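Local coordinates for TonB-dependent siderophore receptor (Pseudomonas aeruginosa 39016, PDB 5NEC), which probably takes up iron-loaded siderophores across the bacterial outer membrane, using energy delivered by TonB from the inner membrane, at residues 43-48 and 446-451; 68-73 and 147-152; 154-159 and 219-224; 51-56 and 583-588. All blocks are in the same frame, centred on the assembly; numbering follows the deposited sequence.

Contact 1 (43-48 and 446-451); sequences YTAPLL and QWQVNI
Q448 reaches from the barrel wall to the methyl group of A45, on the loop that precedes plug strand 54-57. Its CB leaves the strand toward the plug, and CG lies opposite the carbonyl carbon (chi1 -54°). CG and CD then run out nearly straight, chi2 177°, with T440 and D442 of the adjoining barrel strand beside the chain. At the tip the amide is the touching group: NE2 comes 4.4 Å from A45 CB, a loose approach of a polar nitrogen to a methyl carbon. D49 and K489 also border this side chain.

Two residues along, N450 OD1 stands 4.4 Å from T44 OG1, too far for a direct bond. T440 OG1 links the pair instead, with a hydrogen bond to T44 OG1 and a weak one to N450 OD1, so the plug hydroxyl is held through the neighbouring barrel strand. Q448 and N450, two residues apart on strand 447-464, thus both reach the plug loop. A plug loop set against the inner wall of the barrel, with polar side chains between them, is characteristic of the plugged beta-barrel of TonB-dependent receptors.

Contact 2 (68-73 and 147-152); sequences VSLQDA and LNLVSK
Within the plug domain, L70 at the first turn of helix 70-74 lies over L147 and L149 of strand 146-151, a helix-on-sheet contact inside the globule that fills the barrel. The strand is the middle one of a five-stranded mixed sheet, and L147 and L149, two residues apart, present the same face to the helix. The closer pair is L70 CD1 and L149 CD2, 3.8 Å apart; the other branch, L70 CD2, comes within 4.3 Å of L147 CD1. One leucine thus divides its two methyls between two strand residues. Its CG is swung away from the backbone N (chi1 179°), which carries the fork off the helix toward the sheet, where the side chains of L70 and L149 run across each other at a slant.

Polar bonds within 68-73 cap the start of the helix. S69 is the N-cap: its OG accepts the D72 N-H at 3.3 Å. D72 OD2 in turn takes the V68 N-H on its anti side, 3.2 Å away and 29° out of the carboxylate plane, while OD1 makes a salt bridge to R75.

All three leucines are buried, and no hydrogen bond joins the two segments. They meet through methyl groups alone, so between these segments the helix rests on the sheet by close apolar contact, and no bond fixes their mutual orientation.

Contact 3 (154-159 and 219-224); sequences AKAGNF and FGLGSP
L221 sits at the second position of a type II beta turn, G220 to S223, and leans its isobutyl group on the backbone around A156. The turn joins barrel strands 206-219 and 225-238 into a hairpin, while 154-159 is the link that carries the chain from the plug into the first barrel strand, 159-167. L221 CG lies opposite its carbonyl carbon, chi1 -70°, and this projects the fork off the turn toward the linker. Both methyls straddle the same spot: CD1 and CD2 are each 4.1 Å from A156 N. CD1 also approaches K155 C at 4.3 Å and A156 CB at 4.5 Å, so the leucine meets main-chain atoms of K155 and A156 as well as the A156 methyl.

K155 behaves differently. Its CB points away from the turn, and the side chain continues fully extended, leaving its carbonyl carbon, rather than its methylenes, to meet the leucine. The linker is pinned from the barrel side, with K155 O bonded to N179 ND2 and G157 N to E181 OE2.

G220 and G222 both have positive phi angles, as this turn requires at G222. Inside it, G220 O collects two donors on one face of its plane: S223 N at 3.0 Å, closing the turn, and S223 OG at 2.7 Å, which stands 37° out of the carbonyl plane.

Contact 4 (51-56 and 583-588); sequences PRSVTV and GVELSA
S53 and E585 meet where the edge strand of the plug sheet, 54-57, and the residues just before it run past the inner face of barrel strand 579-589. This is a plug-to-wall contact of the TonB-dependent receptor fold. OE1 of E585 lies 3.5 Å from S53 OG and 3.6 Å from S53 CB, so the carboxylate oxygen sits against the serine side chain without making a hydrogen bond to it. E585 gets there with CG opposite its carbonyl carbon and an extended chain beyond, chi2 158°. The second pair is looser still: T55 OG1 and S587 OG face each other at 4.3 Å. The two pairs keep step, since the CA atoms of S53 and E585, and those of T55 and S587, are both 8.2 Å apart; that is too wide for strand pairing, and no backbone bond crosses the gap.

The polar ends of the first pair have their partners outside the two segments. S53 OG is hydrogen-bonded to E538 OE2, and E585 OE1 forms a salt bridge with R98 NH2 from a plug loop; R98 also touches the S53 side chain. With that guanidinium beside it, E585 is probably kept ionised.

Further out come the backbone bonds. T55 pairs with V129 of strand 124-130, S53 with K131 just past the end of that strand, and E585 with A555 of the next barrel strand. Just ahead of the serine, K542 NZ, from barrel strand 534-545, donates to R52 O.

In the fold
Contacts 1 and 4 both set the plug against the barrel wall and touch one another: P51 packs on N450 and L47 on V56, and K542 also reaches L47 O, tying the two together. Contact 1 is buried although its centre lies about 26 Å from the centre of the chain; contact 4 is partly buried. Both are polar, but in contact 1 T440 bridges a pair, whereas in contact 4 serine and glutamate bond to different outside residues. Contact 2, its centre about 7 Å from the chain's centre, is an apolar, buried contact within the plug, sharing the five-stranded sheet with contact 4. Contact 3, its centre about 29 Å from the chain's centre, is the surface member; its linker follows strand 146-151 almost directly.

Contact 1 (43-48 and 446-451)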
loop_
_atom_site.group_PDB
_atom_site.type_symbol
_atom_site.label_atom_id
_atom_site.label_comp_id
_atom_site.label_asym_id
_atom_site.label_seq_id
_atom_site.Cartn_x
_atom_site.Cartn_y
_atom_site.Cartn_z
ATOM N N TYR A 43 8.672 14.322 11.957
ATOM C CA TYR A 43 10.070 13.901 12.019
ATOM C C TYR A 43 10.901 15.107 12.400
ATOM O O TYR A 43 10.780 16.169 11.796
ATOM C CB TYR A 43 10.595 13.405 10.678
ATOM C CG TYR A 43 10.130 12.033 10.287
ATOM C CD1 TYR A 43 8.776 11.780 10.016
ATOM C CD2 TYR A 43 11.043 10.985 10.148
ATOM C CE1 TYR A 43 8.344 10.518 9.640
ATOM C CE2 TYR A 43 10.622 9.724 9.762
ATOM C CZ TYR A 43 9.277 9.499 9.512
ATOM O OH TYR A 43 8.878 8.242 9.147
ATOM N N THR A 44 11.778 14.903 13.381
ATOM C CA THR A 44 12.589 15.964 13.982
ATOM C C THR A 44 14.102 15.822 13.645
ATOM O O THR A 44 14.953 16.306 14.417
ATOM C CB THR A 44 12.327 15.975 15.516
ATOM O OG1 THR A 44 12.615 14.688 16.076
ATOM C CG2 THR A 44 10.849 16.334 15.830
ATOM N N ALA A 45 14.414 15.215 12.484
ATOM C CA ALA A 45 15.795 14.858 12.075
ATOM C C ALA A 45 15.828 14.227 10.669
ATOM O O ALA A 45 14.848 13.605 10.263
ATOM C CB ALA A 45 16.416 13.880 13.072
ATOM N N PRO A 46 16.963 14.357 9.935
ATOM C CA PRO A 46 17.101 13.641 8.640
ATOM C C PRO A 46 17.092 12.107 8.785
ATOM O O PRO A 46 17.279 11.592 9.891
ATOM C CB PRO A 46 18.461 14.124 8.092
ATOM C CG PRO A 46 19.191 14.689 9.268
ATOM C CD PRO A 46 18.154 15.173 10.248
ATOM N N LEU A 47 16.888 11.397 7.676
ATOM C CA LEU A 47 16.707 9.932 7.712
ATOM C C LEU A 47 17.979 9.167 8.087
ATOM O O LEU A 47 17.901 8.173 8.811
ATOM C CB LEU A 47 16.109 9.392 6.402
ATOM C CG LEU A 47 14.684 9.861 6.046
ATOM C CD1 LEU A 47 14.188 9.162 4.782
ATOM C CD2 LEU A 47 13.680 9.665 7.190
ATOM N N LEU A 48 19.142 9.636 7.639
ATOM C CA LEU A 48 20.440 9.089 8.117
ATOM C C LEU A 48 20.508 9.036 9.662
ATOM O O LEU A 48 20.957 8.034 10.239
ATOM C CB LEU A 48 21.630 9.902 7.570
ATOM C CG LEU A 48 23.046 9.313 7.794
ATOM C CD1 LEU A 48 23.356 8.195 6.800
ATOM C CD2 LEU A 48 24.143 10.364 7.719
ATOM N N GLN A 446 28.111 14.016 18.097
ATOM C CA GLN A 446 28.111 12.537 18.034
ATOM C C GLN A 446 26.918 11.806 18.668
ATOM O O GLN A 446 26.775 10.623 18.444
ATOM C CB GLN A 446 29.390 11.945 18.650
ATOM C CG GLN A 446 30.647 12.171 17.833
ATOM C CD GLN A 446 31.604 13.082 18.552
ATOM O OE1 GLN A 446 31.735 14.270 18.232
ATOM N NE2 GLN A 446 32.267 12.535 19.565
ATOM N N TRP A 447 26.090 12.468 19.464
ATOM C CA TRP A 447 25.035 11.781 20.217
ATOM C C TRP A 447 23.686 12.487 20.122
ATOM O O TRP A 447 23.603 13.698 20.321
ATOM C CB TRP A 447 25.439 11.644 21.687
ATOM C CG TRP A 447 26.567 10.696 21.904
ATOM C CD1 TRP A 447 27.880 11.018 22.082
ATOM C CD2 TRP A 447 26.493 9.267 21.956
ATOM N NE1 TRP A 447 28.628 9.879 22.240
ATOM C CE2 TRP A 447 27.803 8.789 22.171
ATOM C CE3 TRP A 447 25.447 8.343 21.836
ATOM C CZ2 TRP A 447 28.097 7.428 22.272
ATOM C CZ3 TRP A 447 25.737 6.996 21.937
ATOM C CH2 TRP A 447 27.051 6.548 22.155
ATOM N N GLN A 448 22.641 11.718 19.812
ATOM C CA GLN A 448 21.256 12.199 19.801
ATOM C C GLN A 448 20.349 11.214 20.531
ATOM O O GLN A 448 20.577 10.006 20.473
ATOM C CB GLN A 448 20.740 12.344 18.375
ATOM C CG GLN A 448 21.601 13.208 17.479
ATOM C CD GLN A 448 21.113 13.284 16.049
ATOM O OE1 GLN A 448 21.926 13.272 15.127
ATOM N NE2 GLN A 448 19.792 13.374 15.846
ATOM N N VAL A 449 19.323 11.730 21.205
ATOM C CA VAL A 449 18.315 10.903 21.865
ATOM C C VAL A 449 16.944 11.282 21.344
ATOM O O VAL A 449 16.626 12.460 21.291
ATOM C CB VAL A 449 18.339 11.098 23.388
ATOM C CG1 VAL A 449 17.149 10.410 24.048
ATOM C CG2 VAL A 449 19.642 10.571 23.957
ATOM N N ASN A 450 16.145 10.277 20.969
ATOM C CA ASN A 450 14.742 10.440 20.543
ATOM C C ASN A 450 13.836 9.827 21.591
ATOM O O ASN A 450 14.057 8.709 22.007
ATOM C CB ASN A 450 14.458 9.724 19.218
ATOM C CG ASN A 450 15.076 10.438 18.025
ATOM O OD1 ASN A 450 14.403 10.735 17.040
ATOM N ND2 ASN A 450 16.372 10.710 18.103
ATOM N N ILE A 451 12.818 10.563 22.012
ATOM C CA ILE A 451 11.751 10.040 22.849
ATOM C C ILE A 451 10.429 10.428 22.207
ATOM O O ILE A 451 10.319 11.494 21.594
ATOM C CB ILE A 451 11.842 10.535 24.302
ATOM C CG1 ILE A 451 11.861 12.068 24.371
ATOM C CG2 ILE A 451 13.092 9.958 24.954
ATOM C CD1 ILE A 451 11.834 12.619 25.781
#

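Contact 2 (68-73 and 147-152)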
loop_
_atom_site.group_PDB
_atom_site.type_symbol
_atom_site.label_atom_id
_atom_site.label_comp_id
_atom_site.label_asym_id
_atom_site.label_seq_id
_atom_site.Cartn_x
_atom_site.Cartn_y
_atom_site.Cartn_z
ATOM N N VAL A 68 1.669 1.761 -11.947
ATOM C CA VAL A 68 0.323 2.343 -12.098
ATOM C C VAL A 68 -0.512 2.217 -10.821
ATOM O O VAL A 68 -1.689 2.577 -10.821
ATOM C CB VAL A 68 -0.436 1.757 -13.324
ATOM C CG1 VAL A 68 0.328 2.060 -14.600
ATOM C CG2 VAL A 68 -0.673 0.257 -13.199
ATOM N N SER A 69 0.080 1.697 -9.750
ATOM C CA SER A 69 -0.623 1.572 -8.473
ATOM C C SER A 69 0.350 1.524 -7.317
ATOM O O SER A 69 1.565 1.388 -7.516
ATOM C CB SER A 69 -1.502 0.320 -8.448
ATOM O OG SER A 69 -0.711 -0.847 -8.345
ATOM N N LEU A 70 -0.206 1.634 -6.116
ATOM C CA LEU A 70 0.556 1.567 -4.859
ATOM C C LEU A 70 1.258 0.234 -4.684
ATOM O O LEU A 70 2.410 0.218 -4.318
ATOM C CB LEU A 70 -0.364 1.846 -3.652
ATOM C CG LEU A 70 0.242 1.791 -2.251
ATOM C CD1 LEU A 70 1.374 2.793 -2.086
ATOM C CD2 LEU A 70 -0.835 2.085 -1.212
ATOM N N GLN A 71 0.567 -0.873 -4.963
ATOM C CA GLN A 71 1.165 -2.225 -4.883
ATOM C C GLN A 71 2.295 -2.448 -5.882
ATOM O O GLN A 71 3.344 -2.966 -5.520
ATOM C CB GLN A 71 0.135 -3.310 -5.143
ATOM C CG GLN A 71 -1.000 -3.346 -4.165
ATOM C CD GLN A 71 -1.863 -4.574 -4.340
ATOM O OE1 GLN A 71 -1.421 -5.623 -4.855
ATOM N NE2 GLN A 71 -3.116 -4.461 -3.894
ATOM N N ASP A 72 2.040 -2.091 -7.138
ATOM C CA ASP A 72 3.034 -2.108 -8.219
ATOM C C ASP A 72 4.329 -1.397 -7.770
ATOM O O ASP A 72 5.430 -1.935 -7.900
ATOM C CB ASP A 72 2.427 -1.402 -9.450
ATOM C CG ASP A 72 3.010 -1.858 -10.787
ATOM O OD1 ASP A 72 3.896 -2.753 -10.841
ATOM O OD2 ASP A 72 2.535 -1.297 -11.812
ATOM N N ALA A 73 4.166 -0.209 -7.191
ATOM C CA ALA A 73 5.288 0.614 -6.741
ATOM C C ALA A 73 6.026 0.003 -5.550
ATOM O O ALA A 73 7.256 0.097 -5.481
ATOM C CB ALA A 73 4.808 2.022 -6.389
ATOM N N LEU A 147 2.610 3.084 6.121
ATOM C CA LEU A 147 2.826 3.725 4.828
ATOM C C LEU A 147 2.338 5.151 4.959
ATOM O O LEU A 147 1.244 5.377 5.461
ATOM C CB LEU A 147 2.034 3.042 3.712
ATOM C CG LEU A 147 2.242 1.545 3.460
ATOM C CD1 LEU A 147 1.319 1.060 2.362
ATOM C CD2 LEU A 147 3.680 1.263 3.078
ATOM N N ASN A 148 3.159 6.099 4.525
ATOM C CA ASN A 148 2.757 7.481 4.403
ATOM C C ASN A 148 2.887 7.951 2.952
ATOM O O ASN A 148 3.994 8.041 2.406
ATOM C CB ASN A 148 3.577 8.384 5.332
ATOM C CG ASN A 148 3.041 9.803 5.377
ATOM O OD1 ASN A 148 1.822 10.027 5.364
ATOM N ND2 ASN A 148 3.944 10.766 5.392
ATOM N N LEU A 149 1.738 8.261 2.355
ATOM C CA LEU A 149 1.645 8.660 0.966
ATOM C C LEU A 149 1.631 10.185 0.863
ATOM O O LEU A 149 0.669 10.818 1.304
ATOM C CB LEU A 149 0.370 8.079 0.346
ATOM C CG LEU A 149 0.092 6.597 0.566
ATOM C CD1 LEU A 149 -1.067 6.195 -0.327
ATOM C CD2 LEU A 149 1.315 5.737 0.301
ATOM N N VAL A 150 2.679 10.762 0.281
ATOM C CA VAL A 150 2.803 12.219 0.179
ATOM C C VAL A 150 2.112 12.718 -1.109
ATOM O O VAL A 150 2.516 12.350 -2.211
ATOM C CB VAL A 150 4.300 12.651 0.208
ATOM C CG1 VAL A 150 4.444 14.172 0.264
ATOM C CG2 VAL A 150 5.027 12.004 1.393
ATOM N N SER A 151 1.066 13.535 -0.966
ATOM C CA SER A 151 0.319 14.092 -2.108
ATOM C C SER A 151 1.084 15.167 -2.839
ATOM O O SER A 151 1.773 15.970 -2.217
ATOM C CB SER A 151 -0.966 14.774 -1.653
ATOM O OG SER A 151 -1.871 13.855 -1.115
ATOM N N LYS A 152 0.914 15.218 -4.152
ATOM C CA LYS A 152 1.297 16.393 -4.934
ATOM C C LYS A 152 0.425 17.573 -4.489
ATOM O O LYS A 152 -0.790 17.436 -4.440
ATOM C CB LYS A 152 1.075 16.133 -6.415
ATOM C CG LYS A 152 2.057 15.151 -7.005
ATOM C CD LYS A 152 1.630 14.830 -8.422
ATOM C CE LYS A 152 2.484 13.747 -9.033
ATOM N NZ LYS A 152 2.096 13.647 -10.466
#

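Contact 3 (154-159 and 219-224)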
loop_
_atom_site.group_PDB
_atom_site.type_symbol
_atom_site.label_atom_id
_atom_site.label_comp_id
_atom_site.label_asym_id
_atom_site.label_seq_id
_atom_site.Cartn_x
_atom_site.Cartn_y
_atom_site.Cartn_z
ATOM N N ALA A 154 -0.126 22.029 -4.832
ATOM C CA ALA A 154 0.197 23.259 -5.555
ATOM C C ALA A 154 1.314 23.956 -4.812
ATOM O O ALA A 154 1.333 23.961 -3.577
ATOM C CB ALA A 154 -1.016 24.166 -5.676
ATOM N N LYS A 155 2.255 24.492 -5.578
ATOM C CA LYS A 155 3.498 25.033 -5.034
ATOM C C LYS A 155 4.044 26.106 -5.975
ATOM O O LYS A 155 3.421 26.396 -7.014
ATOM C CB LYS A 155 4.506 23.908 -4.855
ATOM C CG LYS A 155 4.883 23.198 -6.148
ATOM C CD LYS A 155 5.751 21.974 -5.891
ATOM C CE LYS A 155 6.199 21.343 -7.204
ATOM N NZ LYS A 155 7.226 20.289 -6.991
ATOM N N ALA A 156 5.187 26.697 -5.623
ATOM C CA ALA A 156 5.840 27.677 -6.503
ATOM C C ALA A 156 6.348 27.004 -7.775
ATOM O O ALA A 156 6.705 25.828 -7.754
ATOM C CB ALA A 156 6.983 28.364 -5.779
ATOM N N GLY A 157 6.368 27.747 -8.874
ATOM C CA GLY A 157 6.755 27.217 -10.189
ATOM C C GLY A 157 5.591 27.251 -11.164
ATOM O O GLY A 157 4.428 27.309 -10.754
ATOM N N ASN A 158 5.903 27.265 -12.454
ATOM C CA ASN A 158 4.901 27.114 -13.495
ATOM C C ASN A 158 5.330 25.938 -14.369
ATOM O O ASN A 158 6.426 25.968 -14.951
ATOM C CB ASN A 158 4.761 28.386 -14.321
ATOM C CG ASN A 158 4.125 29.515 -13.542
ATOM O OD1 ASN A 158 2.912 29.558 -13.371
ATOM N ND2 ASN A 158 4.944 30.437 -13.059
ATOM N N PHE A 159 4.493 24.897 -14.423
ATOM C CA PHE A 159 4.741 23.766 -15.303
ATOM C C PHE A 159 3.461 23.105 -15.789
ATOM O O PHE A 159 2.409 23.233 -15.185
ATOM C CB PHE A 159 5.693 22.733 -14.656
ATOM C CG PHE A 159 5.191 22.119 -13.363
ATOM C CD1 PHE A 159 4.307 21.036 -13.380
ATOM C CD2 PHE A 159 5.634 22.588 -12.131
ATOM C CE1 PHE A 159 3.858 20.459 -12.193
ATOM C CE2 PHE A 159 5.185 22.020 -10.947
ATOM C CZ PHE A 159 4.290 20.955 -10.976
ATOM N N PHE A 219 -1.925 29.182 -0.825
ATOM C CA PHE A 219 -1.867 30.645 -0.660
ATOM C C PHE A 219 -0.806 30.986 0.354
ATOM O O PHE A 219 -0.547 30.211 1.275
ATOM C CB PHE A 219 -3.194 31.222 -0.143
ATOM C CG PHE A 219 -4.386 30.955 -1.032
ATOM C CD1 PHE A 219 -5.167 29.822 -0.859
ATOM C CD2 PHE A 219 -4.747 31.858 -2.004
ATOM C CE1 PHE A 219 -6.263 29.579 -1.684
ATOM C CE2 PHE A 219 -5.843 31.639 -2.824
ATOM C CZ PHE A 219 -6.597 30.493 -2.678
ATOM N N GLY A 220 -0.219 32.176 0.201
ATOM C CA GLY A 220 0.801 32.674 1.111
ATOM C C GLY A 220 2.158 32.039 0.881
ATOM O O GLY A 220 2.900 31.827 1.848
ATOM N N LEU A 221 2.488 31.745 -0.384
ATOM C CA LEU A 221 3.810 31.199 -0.740
ATOM C C LEU A 221 4.935 32.122 -0.262
ATOM O O LEU A 221 4.872 33.332 -0.453
ATOM C CB LEU A 221 3.929 31.007 -2.256
ATOM C CG LEU A 221 3.068 29.881 -2.853
ATOM C CD1 LEU A 221 3.061 29.943 -4.375
ATOM C CD2 LEU A 221 3.543 28.523 -2.374
ATOM N N GLY A 222 5.936 31.553 0.400
ATOM C CA GLY A 222 7.012 32.327 0.989
ATOM C C GLY A 222 6.704 33.139 2.239
ATOM O O GLY A 222 7.630 33.698 2.824
ATOM N N SER A 223 5.441 33.221 2.669
ATOM C CA SER A 223 5.046 34.112 3.772
ATOM C C SER A 223 4.926 33.309 5.073
ATOM O O SER A 223 4.974 32.095 5.032
ATOM C CB SER A 223 3.729 34.833 3.434
ATOM O OG SER A 223 2.601 33.957 3.495
ATOM N N PRO A 224 4.778 33.989 6.236
ATOM C CA PRO A 224 4.634 33.244 7.509
ATOM C C PRO A 224 3.272 32.562 7.759
ATOM O O PRO A 224 3.110 31.901 8.796
ATOM C CB PRO A 224 4.873 34.329 8.594
ATOM C CG PRO A 224 5.427 35.505 7.879
ATOM C CD PRO A 224 4.879 35.442 6.484
#

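Contact 4 (51-56 and 583-588)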
loop_
_atom_site.group_PDB
_atom_site.type_symbol
_atom_site.label_atom_id
_atom_site.label_comp_id
_atom_site.label_asym_id
_atom_site.label_seq_id
_atom_site.Cartn_x
_atom_site.Cartn_y
_atom_site.Cartn_z
ATOM N N PRO A 51 16.511 7.035 14.163
ATOM C CA PRO A 51 16.774 5.697 14.713
ATOM C C PRO A 51 15.686 4.646 14.421
ATOM O O PRO A 51 15.229 3.960 15.330
ATOM C CB PRO A 51 16.876 5.981 16.214
ATOM C CG PRO A 51 15.909 7.115 16.426
ATOM C CD PRO A 51 16.038 7.965 15.212
ATOM N N ARG A 52 15.291 4.521 13.155
ATOM C CA ARG A 52 14.225 3.616 12.711
ATOM C C ARG A 52 14.475 3.241 11.248
ATOM O O ARG A 52 15.089 4.002 10.496
ATOM C CB ARG A 52 12.850 4.293 12.840
ATOM C CG ARG A 52 12.440 4.623 14.284
ATOM C CD ARG A 52 11.059 5.263 14.439
ATOM N NE ARG A 52 10.852 6.309 13.439
ATOM C CZ ARG A 52 10.232 6.145 12.266
ATOM N NH1 ARG A 52 9.689 4.966 11.897
ATOM N NH2 ARG A 52 10.153 7.184 11.436
ATOM N N SER A 53 13.991 2.071 10.841
ATOM C CA SER A 53 14.043 1.681 9.433
ATOM C C SER A 53 12.975 2.430 8.631
ATOM O O SER A 53 11.780 2.211 8.827
ATOM C CB SER A 53 13.857 0.176 9.292
ATOM O OG SER A 53 14.946 -0.493 9.894
ATOM N N VAL A 54 13.410 3.320 7.739
ATOM C CA VAL A 54 12.507 4.071 6.871
ATOM C C VAL A 54 13.024 3.990 5.448
ATOM O O VAL A 54 14.189 4.276 5.211
ATOM C CB VAL A 54 12.419 5.551 7.281
ATOM C CG1 VAL A 54 11.523 6.325 6.309
ATOM C CG2 VAL A 54 11.917 5.675 8.719
ATOM N N THR A 55 12.164 3.603 4.513
ATOM C CA THR A 55 12.498 3.612 3.088
ATOM C C THR A 55 11.516 4.504 2.343
ATOM O O THR A 55 10.300 4.317 2.437
ATOM C CB THR A 55 12.450 2.198 2.468
ATOM O OG1 THR A 55 13.301 1.318 3.209
ATOM C CG2 THR A 55 12.867 2.215 0.990
ATOM N N VAL A 56 12.043 5.470 1.602
ATOM C CA VAL A 56 11.219 6.324 0.769
ATOM C C VAL A 56 11.325 5.859 -0.689
ATOM O O VAL A 56 12.414 5.713 -1.215
ATOM C CB VAL A 56 11.609 7.802 0.942
ATOM C CG1 VAL A 56 10.761 8.690 0.027
ATOM C CG2 VAL A 56 11.460 8.203 2.413
ATOM N N GLY A 583 14.245 -10.249 12.559
ATOM C CA GLY A 583 14.627 -9.965 11.195
ATOM C C GLY A 583 15.851 -9.122 10.949
ATOM O O GLY A 583 16.429 -8.541 11.862
ATOM N N VAL A 584 16.227 -9.088 9.670
ATOM C CA VAL A 584 17.360 -8.338 9.165
ATOM C C VAL A 584 16.929 -7.611 7.904
ATOM O O VAL A 584 16.286 -8.203 7.039
ATOM C CB VAL A 584 18.545 -9.260 8.807
ATOM C CG1 VAL A 584 19.703 -8.449 8.230
ATOM C CG2 VAL A 584 18.981 -10.087 10.023
ATOM N N GLU A 585 17.305 -6.338 7.804
ATOM C CA GLU A 585 16.976 -5.491 6.662
ATOM C C GLU A 585 18.247 -4.795 6.181
ATOM O O GLU A 585 18.981 -4.240 6.981
ATOM C CB GLU A 585 15.888 -4.476 7.056
ATOM C CG GLU A 585 14.470 -5.046 6.911
ATOM C CD GLU A 585 13.380 -4.354 7.748
ATOM O OE1 GLU A 585 13.631 -3.318 8.404
ATOM O OE2 GLU A 585 12.234 -4.876 7.763
ATOM N N LEU A 586 18.488 -4.843 4.872
ATOM C CA LEU A 586 19.585 -4.135 4.217
ATOM C C LEU A 586 19.013 -3.246 3.125
ATOM O O LEU A 586 18.146 -3.697 2.394
ATOM C CB LEU A 586 20.558 -5.149 3.581
ATOM C CG LEU A 586 21.110 -6.271 4.467
ATOM C CD1 LEU A 586 21.986 -7.203 3.630
ATOM C CD2 LEU A 586 21.865 -5.696 5.651
ATOM N N SER A 587 19.495 -2.007 2.997
ATOM C CA SER A 587 19.096 -1.100 1.897
ATOM C C SER A 587 20.273 -0.397 1.235
ATOM O O SER A 587 21.286 -0.115 1.864
ATOM C CB SER A 587 18.154 0.006 2.383
ATOM O OG SER A 587 17.234 -0.476 3.331
ATOM N N ALA A 588 20.090 -0.080 -0.039
ATOM C CA ALA A 588 21.006 0.746 -0.800
ATOM C C ALA A 588 20.155 1.647 -1.697
ATOM O O ALA A 588 19.284 1.152 -2.413
ATOM C CB ALA A 588 21.943 -0.125 -1.628
#